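Local coordinates for protein CurD (PDB 5KP7) that binds 4'-phosphopantetheine and probably acts as a hydroxymethylglutaryl-CoA synthase of the thiolase-like superfamily, at residues P85-L90 and E121-S126. The protein carries 3 engineered substitutions. Sequence-based numbering, arbitrary orientation.
Sequences PIIDRL and EYLGLS
The last turns of helices 75-89 and 115-123 approach most closely at Ile87 and Leu123, whose CA atoms lie 7.2 Å apart, and the second helix stops there in a Schellman motif at Gly124 (phi 72°). The pair illustrates how a helix packed on the sheet of a thiolase-like fold, 75-89, meets the end of a neighbouring helix, which reaches that sheet through Leu125 on Ile98 and Val101 of strand 98-104. Within these turns Ile87 makes all the contacts from its side. Its CG1 meets both methyls of Leu123, with CD1 of Leu123 at 4.0 Å, the two side chains crossing at about a right angle. A second torsion of -50° folds the chain back and carries CD1 of Ile87 to within 4.1 Å of CD2 of Leu125, again with the side chains roughly perpendicular; residues on either side of Gly124 thus meet the same isoleucine. Ile98 also touches Ile87, while Lys95 of helix 92-96 packs on Ile87 and Leu125 and donates a hydrogen bond from its NZ to Leu123 O. This carbonyl is therefore satisfied although an apolar group lies beside it: the CG2 methyl of Ile87, anti to its own backbone N, sits 3.9 Å from Leu123 O.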
loop_
_atom_site.group_PDB
_atom_site.type_symbol
_atom_site.label_atom_id
_atom_site.label_comp_id
_atom_site.label_asym_id
_atom_site.label_seq_id
_atom_site.Cartn_x
_atom_site.Cartn_y
_atom_site.Cartn_z
ATOM N N PRO A 85 14.185 -15.294 4.330
ATOM C CA PRO A 85 14.925 -15.035 5.566
ATOM C C PRO A 85 14.220 -15.537 6.813
ATOM O O PRO A 85 14.901 -15.978 7.760
ATOM C CB PRO A 85 15.072 -13.506 5.580
ATOM C CG PRO A 85 14.918 -13.107 4.168
ATOM C CD PRO A 85 13.910 -14.040 3.605
ATOM N N ILE A 86 12.891 -15.514 6.809
ATOM C CA ILE A 86 12.106 -16.056 7.917
ATOM C C ILE A 86 12.338 -17.547 8.078
ATOM O O ILE A 86 12.669 -18.019 9.176
ATOM C CB ILE A 86 10.607 -15.775 7.761
ATOM C CG1 ILE A 86 10.359 -14.268 7.846
ATOM C CG2 ILE A 86 9.813 -16.544 8.814
ATOM C CD1 ILE A 86 8.931 -13.837 7.624
ATOM N N ILE A 87 12.209 -18.275 6.980
ATOM C CA ILE A 87 12.309 -19.711 7.009
ATOM C C ILE A 87 13.746 -20.136 7.316
ATOM O O ILE A 87 13.952 -21.110 8.059
ATOM C CB ILE A 87 11.820 -20.347 5.678
ATOM C CG1 ILE A 87 10.376 -19.903 5.351
ATOM C CG2 ILE A 87 11.922 -21.856 5.755
ATOM C CD1 ILE A 87 9.382 -20.057 6.473
ATOM N N ASP A 88 14.720 -19.427 6.763
ATOM C CA ASP A 88 16.132 -19.772 7.020
ATOM C C ASP A 88 16.496 -19.763 8.496
ATOM O O ASP A 88 17.394 -20.518 8.890
ATOM C CB ASP A 88 17.074 -18.798 6.342
ATOM C CG ASP A 88 17.166 -18.985 4.830
ATOM O OD1 ASP A 88 16.751 -20.009 4.250
ATOM O OD2 ASP A 88 17.738 -18.072 4.217
ATOM N N ARG A 89 15.882 -18.866 9.270
ATOM C CA ARG A 89 16.153 -18.736 10.720
ATOM C C ARG A 89 15.489 -19.822 11.561
ATOM O O ARG A 89 15.997 -20.178 12.627
ATOM C CB ARG A 89 15.726 -17.349 11.222
ATOM C CG ARG A 89 16.729 -16.274 10.850
ATOM C CD ARG A 89 16.171 -14.850 10.798
ATOM N NE ARG A 89 15.325 -14.446 11.944
ATOM C CZ ARG A 89 14.019 -14.103 11.898
ATOM N NH1 ARG A 89 13.329 -14.137 10.779
ATOM N NH2 ARG A 89 13.374 -13.725 13.024
ATOM N N LEU A 90 14.393 -20.407 11.079
ATOM C CA LEU A 90 13.665 -21.380 11.888
ATOM C C LEU A 90 14.391 -22.710 12.083
ATOM O O LEU A 90 15.030 -23.250 11.178
ATOM C CB LEU A 90 12.294 -21.662 11.277
ATOM C CG LEU A 90 11.378 -20.453 11.155
ATOM C CD1 LEU A 90 10.090 -20.837 10.435
ATOM C CD2 LEU A 90 11.052 -19.816 12.495
ATOM N N GLU A 121 6.371 -25.069 -2.045
ATOM C CA GLU A 121 7.369 -25.900 -2.737
ATOM C C GLU A 121 8.780 -25.342 -2.585
ATOM O O GLU A 121 9.722 -26.043 -2.168
ATOM C CB GLU A 121 7.009 -26.009 -4.220
ATOM C CG GLU A 121 7.986 -26.780 -5.096
ATOM C CD GLU A 121 8.088 -28.244 -4.755
ATOM O OE1 GLU A 121 7.128 -28.835 -4.213
ATOM O OE2 GLU A 121 9.145 -28.851 -5.061
ATOM N N TYR A 122 8.934 -24.080 -2.930
ATOM C CA TYR A 122 10.268 -23.489 -2.958
ATOM C C TYR A 122 10.804 -23.119 -1.588
ATOM O O TYR A 122 12.009 -23.032 -1.411
ATOM C CB TYR A 122 10.306 -22.322 -3.952
ATOM C CG TYR A 122 10.353 -22.837 -5.364
ATOM C CD1 TYR A 122 9.179 -23.098 -6.067
ATOM C CD2 TYR A 122 11.564 -23.029 -6.014
ATOM C CE1 TYR A 122 9.196 -23.604 -7.370
ATOM C CE2 TYR A 122 11.593 -23.515 -7.323
ATOM C CZ TYR A 122 10.415 -23.795 -8.002
ATOM O OH TYR A 122 10.447 -24.263 -9.317
ATOM N N LEU A 123 9.950 -22.976 -0.583
ATOM C CA LEU A 123 10.428 -22.763 0.785
ATOM C C LEU A 123 10.605 -24.083 1.540
ATOM O O LEU A 123 11.147 -24.080 2.628
ATOM C CB LEU A 123 9.478 -21.863 1.558
ATOM C CG LEU A 123 9.405 -20.379 1.127
ATOM C CD1 LEU A 123 8.286 -19.696 1.901
ATOM C CD2 LEU A 123 10.701 -19.637 1.310
ATOM N N GLY A 124 10.193 -25.203 0.956
ATOM C CA GLY A 124 10.363 -26.516 1.588
ATOM C C GLY A 124 9.451 -26.756 2.771
ATOM O O GLY A 124 9.845 -27.420 3.728
ATOM N N LEU A 125 8.243 -26.211 2.738
ATOM C CA LEU A 125 7.328 -26.294 3.874
ATOM C C LEU A 125 6.642 -27.647 3.929
ATOM O O LEU A 125 6.679 -28.418 2.975
ATOM C CB LEU A 125 6.303 -25.143 3.814
ATOM C CG LEU A 125 6.888 -23.736 3.832
ATOM C CD1 LEU A 125 5.740 -22.737 3.861
ATOM C CD2 LEU A 125 7.801 -23.511 5.034
ATOM N N SER A 126 6.015 -27.931 5.063
ATOM C CA SER A 126 5.283 -29.178 5.275
ATOM C C SER A 126 4.150 -29.381 4.271
ATOM O O SER A 126 3.495 -28.402 3.857
ATOM C CB SER A 126 4.653 -29.197 6.678
ATOM O OG SER A 126 3.993 -30.433 6.911
#